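Local coordinates for protein parvulin 42 (Trypanosoma brucei brucei, PDB 6GMP) that probably catalyses the cis-trans isomerisation of peptidyl-prolyl bonds through this C-terminal parvulin-type (PpiC) domain, at residues W57-D60 and E61-V65; D68-C72 and G73-R77. One frame throughout, in Å; residues are numbered along the deposited sequence.

Interaction 1: residues W57-D60 and E61-V65; sequences WSLD and EFVQV
S58 and F62, L59 and V63, and D60 and Q64 pair through i-to-i+4 backbone hydrogen bonds, F62 N to S58 O (3.1 Å) opening the first turn of helix 59-69. S58 is the N-cap and closes a capping box with E61. Its OG accepts from E61 N at 3.0 Å, while E61 OE1 takes S58 N in return at 2.9 Å, the N-H pointing almost straight at it but meeting it from above the carboxylate plane. OG, lodged between the backbone N and the carbonyl carbon (chi1 68°), faces the first turn, and E61 CG, anti to its carbonyl carbon (chi1 -77°), passes 3.3 Å from it on the extended chain to OE1. The exchange satisfies two amide hydrogens at the helix start, and the carboxylate would probably interact favourably with the helix dipole.

W57, just ahead of the cap, lays its indole alongside the first turns. F62 presents its edge to the face of the six-membered ring in an offset edge-to-face pair, planes at 65° and centroids 5.9 Å apart, while one V65 conformer brings CG2 obliquely within 3.9 Å of CZ3. One turn apart, L59 CD1 rests on V63 CG2 (3.8 Å).

Y119 of strand 114-120 stacks on F62 and hydrogen-bonds W57 O, whereas Y9 and V11 of strand 6-13 pack against L59, F62 and V65, seating this helix on the antiparallel sheet.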
ATOM      1  N   TRP A  57      -4.574  12.675   4.655  1.00 25.83           N
ATOM      2  CA  TRP A  57      -4.916  11.764   5.732  1.00 22.49           C
ATOM      3  C   TRP A  57      -3.929  11.952   6.863  1.00 25.83           C
ATOM      4  O   TRP A  57      -2.751  12.243   6.631  1.00 25.40           O
ATOM      5  CB  TRP A  57      -4.826  10.313   5.292  1.00 24.09           C
ATOM      6  CG  TRP A  57      -5.699   9.849   4.158  1.00 23.81           C
ATOM      7  CD1 TRP A  57      -6.103  10.551   3.048  1.00 24.73           C
ATOM      8  CD2 TRP A  57      -6.249   8.548   4.032  1.00 21.15           C
ATOM      9  NE1 TRP A  57      -6.868   9.739   2.236  1.00 25.06           N
ATOM     10  CE2 TRP A  57      -6.970   8.502   2.819  1.00 21.57           C
ATOM     11  CE3 TRP A  57      -6.175   7.398   4.818  1.00 21.78           C
ATOM     12  CZ2 TRP A  57      -7.631   7.356   2.391  1.00 22.78           C
ATOM     13  CZ3 TRP A  57      -6.829   6.264   4.396  1.00 22.44           C
ATOM     14  CH2 TRP A  57      -7.551   6.251   3.191  1.00 26.39           C
ATOM     15  N   SER A  58      -4.385  11.753   8.091  1.00 24.13           N
ATOM     16  CA  SER A  58      -3.462  11.672   9.205  1.00 24.44           C
ATOM     17  C   SER A  58      -2.783  10.308   9.164  1.00 23.68           C
ATOM     18  O   SER A  58      -3.246   9.387   8.487  1.00 22.68           O
ATOM     19  CB  SER A  58      -4.203  11.822  10.526  1.00 26.79           C
ATOM     20  OG  SER A  58      -5.029  10.690  10.746  1.00 27.85           O
ATOM     21  N   LEU A  59      -1.689  10.168   9.902  1.00 26.29           N
ATOM     22  CA  LEU A  59      -1.019   8.879   9.985  1.00 25.64           C
ATOM     23  C   LEU A  59      -1.965   7.832  10.561  1.00 25.49           C
ATOM     24  O   LEU A  59      -2.051   6.741  10.029  1.00 22.23           O
ATOM     25  CB  LEU A  59       0.258   8.968  10.823  1.00 28.07           C
ATOM     26  CG  LEU A  59       1.005   7.640  10.975  1.00 29.45           C
ATOM     27  CD1 LEU A  59       1.365   7.025   9.630  1.00 31.19           C
ATOM     28  CD2 LEU A  59       2.262   7.849  11.796  1.00 37.49           C
ATOM     29  N   ASP A  60      -2.686   8.184  11.624  1.00 25.36           N
ATOM     30  CA  ASP A  60      -3.619   7.252  12.249  0.62 27.39           C
ATOM     31  C   ASP A  60      -4.664   6.779  11.242  1.00 22.83           C
ATOM     32  O   ASP A  60      -4.996   5.597  11.185  1.00 23.67           O
ATOM     33  CB  ASP A  60      -4.300   7.897  13.459  0.62 29.96           C
ATOM     34  CG  ASP A  60      -3.330   8.183  14.595  0.62 36.93           C
ATOM     35  OD1 ASP A  60      -2.289   7.499  14.683  0.62 37.19           O
ATOM     36  OD2 ASP A  60      -3.608   9.090  15.408  0.62 44.04           O
ATOM     37  N   GLU A  61      -5.185   7.696  10.435  1.00 24.03           N
ATOM     38  CA  GLU A  61      -6.151   7.316   9.400  1.00 22.83           C
ATOM     39  C   GLU A  61      -5.585   6.317   8.386  1.00 21.09           C
ATOM     40  O   GLU A  61      -6.249   5.350   7.985  1.00 21.80           O
ATOM     41  CB  GLU A  61      -6.664   8.553   8.677  1.00 22.02           C
ATOM     42  CG  GLU A  61      -7.702   9.327   9.487  1.00 25.80           C
ATOM     43  CD  GLU A  61      -7.977  10.726   8.960  1.00 28.57           C
ATOM     44  OE1 GLU A  61      -7.223  11.202   8.083  1.00 28.57           O
ATOM     45  OE2 GLU A  61      -8.951  11.363   9.432  1.00 31.93           O
ATOM     46  N   PHE A  62      -4.350   6.527   7.957  1.00 19.84           N
ATOM     47  CA  PHE A  62      -3.777   5.595   7.014  1.00 20.07           C
ATOM     48  C   PHE A  62      -3.470   4.231   7.641  1.00 20.45           C
ATOM     49  O   PHE A  62      -3.688   3.187   7.023  1.00 18.84           O
ATOM     50  CB  PHE A  62      -2.510   6.160   6.374  1.00 20.66           C
ATOM     51  CG  PHE A  62      -2.060   5.360   5.183  1.00 18.50           C
ATOM     52  CD1 PHE A  62      -2.788   5.412   4.001  1.00 21.72           C
ATOM     53  CD2 PHE A  62      -0.972   4.506   5.255  1.00 18.40           C
ATOM     54  CE1 PHE A  62      -2.424   4.660   2.907  1.00 20.08           C
ATOM     55  CE2 PHE A  62      -0.601   3.744   4.155  1.00 17.61           C
ATOM     56  CZ  PHE A  62      -1.326   3.834   2.976  1.00 19.52           C
ATOM     57  N   VAL A  63      -2.956   4.250   8.866  1.00 19.86           N
ATOM     58  CA  VAL A  63      -2.616   3.027   9.581  1.00 19.12           C
ATOM     59  C   VAL A  63      -3.868   2.170   9.792  1.00 19.43           C
ATOM     60  O   VAL A  63      -3.790   0.945   9.799  1.00 19.87           O
ATOM     61  CB  VAL A  63      -1.921   3.386  10.894  1.00 21.68           C
ATOM     62  CG1 VAL A  63      -1.923   2.212  11.856  1.00 24.55           C
ATOM     63  CG2 VAL A  63      -0.498   3.866  10.597  1.00 22.85           C
ATOM     64  N   GLN A  64      -5.025   2.809   9.927  1.00 20.08           N
ATOM     65  CA  GLN A  64      -6.276   2.060  10.024  1.00 21.54           C
ATOM     66  C   GLN A  64      -6.475   1.144   8.820  1.00 18.10           C
ATOM     67  O   GLN A  64      -6.813  -0.031   8.974  1.00 18.33           O
ATOM     68  CB  GLN A  64      -7.468   2.994  10.153  1.00 22.03           C
ATOM     69  CG  GLN A  64      -8.795   2.271  10.380  1.00 24.42           C
ATOM     70  CD  GLN A  64      -8.816   1.505  11.682  1.00 30.65           C
ATOM     71  OE1 GLN A  64      -8.467   2.039  12.735  1.00 29.40           O
ATOM     72  NE2 GLN A  64      -9.215   0.238  11.618  1.00 34.09           N
ATOM     73  N   VAL A  65      -6.246   1.657   7.617  1.00 18.12           N
ATOM     74  CA  VAL A  65      -6.448   0.825   6.449  0.59 17.60           C
ATOM     75  C   VAL A  65      -5.322  -0.199   6.304  1.00 18.47           C
ATOM     76  O   VAL A  65      -5.561  -1.303   5.837  1.00 18.44           O
ATOM     77  CB  VAL A  65      -6.675   1.634   5.156  0.59 20.87           C
ATOM     78  CG1 VAL A  65      -8.009   2.384   5.248  0.59 19.00           C
ATOM     79  CG2 VAL A  65      -5.544   2.589   4.888  0.59 23.30           C
TER

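Interaction 2: residues D68-C72 and G73-R77; sequences DFSEC and GSAKR
The sulfur of C72 meets both the backbone N and the hydroxyl of S74, and C72 O meets A75. S74 N donates to C72 SG at 3.3 Å with a nearly straight N-H, and S74 OG lies 3.1 Å from the same sulfur. With SG anti to the C72 nitrogen (chi1 179°), the thiol projects forward along the chain and lies over the start of the following 3-10 turn. The i-to-i+2 link resembles an ST turn with sulfur in place of the oxygen. Meanwhile C72 O accepts from A75 N at 3.0 Å, the donor standing well above the carbonyl plane, and the methyl of A75 lies 3.2 Å from that oxygen.

C72 thus leads directly into the short 3-10 segment 73-76, where K76 N bonds to G73 O and R77 N to S74 O. In parvulins of the Pin1 type the active-site cysteine sits in a corresponding Cys-x-Ser-Ala-Lys sequence. C72 matches it in sequence and touches H10 of strand 6-13, consistent with a place in the substrate-binding region.

S70 forms the next shell. Its CB is 4.3 Å from A75 CB, its OG accepts a weak bond from C72 N, and a water bridges it to S74, 2.6 Å from S70 OG and 2.9 Å from S74 OG. L12 N of strand 6-13 also hydrogen-bonds S70 OG, so that this hydroxyl ties the sheet to the turn. Further out, E71 sets out away from the 3-10 segment, and its OE1 accepts from K14 N and forms a salt bridge with R35, while A75 packs against A25 and P26 of a neighbouring loop.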
ATOM      1  N   ASP A  68      -6.361  -3.024   8.588  1.00 17.38           N
ATOM      2  CA  ASP A  68      -7.540  -3.749   8.113  1.00 19.32           C
ATOM      3  C   ASP A  68      -7.288  -4.545   6.837  1.00 18.80           C
ATOM      4  O   ASP A  68      -7.924  -5.576   6.624  1.00 18.40           O
ATOM      5  CB  ASP A  68      -8.707  -2.786   7.882  1.00 19.13           C
ATOM      6  CG  ASP A  68      -9.244  -2.175   9.169  1.00 20.99           C
ATOM      7  OD1 ASP A  68      -8.946  -2.694  10.268  1.00 22.05           O
ATOM      8  OD2 ASP A  68      -9.962  -1.164   9.057  1.00 23.39           O
ATOM      9  N   PHE A  69      -6.354  -4.097   5.997  1.00 18.24           N
ATOM     10  CA  PHE A  69      -6.271  -4.611   4.629  1.00 17.06           C
ATOM     11  C   PHE A  69      -4.882  -4.988   4.116  1.00 18.87           C
ATOM     12  O   PHE A  69      -4.798  -5.767   3.174  1.00 18.75           O
ATOM     13  CB  PHE A  69      -6.887  -3.626   3.623  1.00 17.41           C
ATOM     14  CG  PHE A  69      -8.362  -3.397   3.809  1.00 18.22           C
ATOM     15  CD1 PHE A  69      -9.290  -4.351   3.396  1.00 19.48           C
ATOM     16  CD2 PHE A  69      -8.831  -2.219   4.367  1.00 18.95           C
ATOM     17  CE1 PHE A  69     -10.645  -4.134   3.555  1.00 19.58           C
ATOM     18  CE2 PHE A  69     -10.186  -1.998   4.527  1.00 20.25           C
ATOM     19  CZ  PHE A  69     -11.095  -2.956   4.121  1.00 20.84           C
ATOM     20  N   SER A  70      -3.801  -4.447   4.675  1.00 17.76           N
ATOM     21  CA  SER A  70      -2.498  -4.699   4.061  1.00 19.43           C
ATOM     22  C   SER A  70      -2.069  -6.146   4.244  1.00 19.16           C
ATOM     23  O   SER A  70      -2.290  -6.759   5.291  1.00 18.51           O
ATOM     24  CB  SER A  70      -1.413  -3.778   4.589  1.00 17.96           C
ATOM     25  OG  SER A  70      -0.246  -3.990   3.791  1.00 17.73           O
ATOM     26  N   GLU A  71      -1.427  -6.673   3.212  1.00 18.32           N
ATOM     27  CA  GLU A  71      -0.940  -8.044   3.184  1.00 20.02           C
ATOM     28  C   GLU A  71       0.594  -8.085   3.122  1.00 18.68           C
ATOM     29  O   GLU A  71       1.183  -9.141   2.949  1.00 20.88           O
ATOM     30  CB  GLU A  71      -1.590  -8.784   2.007  1.00 19.03           C
ATOM     31  CG  GLU A  71      -3.078  -8.961   2.253  1.00 21.04           C
ATOM     32  CD  GLU A  71      -3.885  -9.333   1.035  1.00 20.60           C
ATOM     33  OE1 GLU A  71      -3.389  -9.291  -0.114  1.00 22.89           O
ATOM     34  OE2 GLU A  71      -5.073  -9.665   1.230  1.00 22.97           O
ATOM     35  N   CYS A  72       1.211  -6.917   3.290  1.00 19.75           N
ATOM     36  CA  CYS A  72       2.663  -6.791   3.305  1.00 19.37           C
ATOM     37  C   CYS A  72       3.217  -7.023   4.701  1.00 22.40           C
ATOM     38  O   CYS A  72       2.566  -6.698   5.696  1.00 22.99           O
ATOM     39  CB  CYS A  72       3.056  -5.390   2.836  1.00 20.64           C
ATOM     40  SG  CYS A  72       4.829  -5.069   2.817  1.00 21.73           S
ATOM     41  N   GLY A  73       4.429  -7.552   4.779  1.00 21.28           N
ATOM     42  CA  GLY A  73       5.090  -7.728   6.056  1.00 23.46           C
ATOM     43  C   GLY A  73       5.273  -6.420   6.800  1.00 21.72           C
ATOM     44  O   GLY A  73       5.362  -6.424   8.037  1.00 23.90           O
ATOM     45  N   SER A  74       5.322  -5.311   6.071  1.00 21.50           N
ATOM     46  CA  SER A  74       5.447  -3.997   6.706  1.00 22.07           C
ATOM     47  C   SER A  74       4.274  -3.695   7.633  1.00 22.33           C
ATOM     48  O   SER A  74       4.354  -2.787   8.462  1.00 24.12           O
ATOM     49  CB  SER A  74       5.566  -2.891   5.667  1.00 22.66           C
ATOM     50  OG  SER A  74       4.416  -2.823   4.854  1.00 20.77           O
ATOM     51  N   ALA A  75       3.191  -4.454   7.513  1.00 22.17           N
ATOM     52  CA  ALA A  75       2.052  -4.256   8.401  1.00 22.76           C
ATOM     53  C   ALA A  75       2.434  -4.531   9.861  1.00 23.06           C
ATOM     54  O   ALA A  75       1.733  -4.083  10.771  1.00 25.14           O
ATOM     55  CB  ALA A  75       0.876  -5.123   7.962  1.00 22.66           C
ATOM     56  N   LYS A  76       3.543  -5.231  10.104  1.00 24.35           N
ATOM     57  CA  LYS A  76       3.973  -5.491  11.475  0.54 24.79           C
ATOM     58  C   LYS A  76       4.459  -4.208  12.146  1.00 25.34           C
ATOM     59  O   LYS A  76       4.631  -4.167  13.365  1.00 27.07           O
ATOM     60  CB  LYS A  76       5.054  -6.577  11.527  0.54 30.19           C
ATOM     61  CG  LYS A  76       6.448  -6.121  11.131  0.54 37.18           C
ATOM     62  CD  LYS A  76       7.460  -7.260  11.264  0.54 43.68           C
ATOM     63  CE  LYS A  76       7.866  -7.832   9.912  0.54 48.45           C
ATOM     64  NZ  LYS A  76       6.766  -8.578   9.238  0.54 48.40           N
ATOM     65  N   ARG A  77       4.688  -3.170  11.344  1.00 25.73           N
ATOM     66  CA  ARG A  77       4.997  -1.840  11.870  1.00 28.96           C
ATOM     67  C   ARG A  77       4.038  -0.828  11.248  1.00 24.88           C
ATOM     68  O   ARG A  77       4.400   0.300  10.914  1.00 24.62           O
ATOM     69  CB  ARG A  77       6.460  -1.451  11.632  1.00 35.04           C
ATOM     70  CG  ARG A  77       7.459  -2.079  12.611  1.00 50.39           C
ATOM     71  CD  ARG A  77       7.077  -1.864  14.089  1.00 63.91           C
ATOM     72  NE  ARG A  77       6.745  -3.134  14.732  1.00 71.17           N
ATOM     73  CZ  ARG A  77       7.591  -3.863  15.459  1.00 73.78           C
ATOM     74  NH1 ARG A  77       8.836  -3.453  15.671  1.00 75.94           N
ATOM     75  NH2 ARG A  77       7.187  -5.010  15.990  1.00 73.36           N
TER
HETATM   76  O   HOH W   1       1.585  -2.484   4.919  1.00 19.44           O

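Overall arrangement
Interactions 1 and 2 follow in series along the chain: residues 57-65 cap and begin helix 59-69, and residues 68-77 carry the chain out of its far end into the loop before strand 80-84. Their centres lie 13 Å apart and, apart from the helix they share, the two do not touch. Both lean on strand 6-13 of the antiparallel sheet, interaction 1 through Y9 and V11, interaction 2 through V11, H10 and L12. One helix of the parvulin domain thus runs from a buried aromatic cluster at its start to a cysteine-bearing turn beyond its end, both set against the same strand.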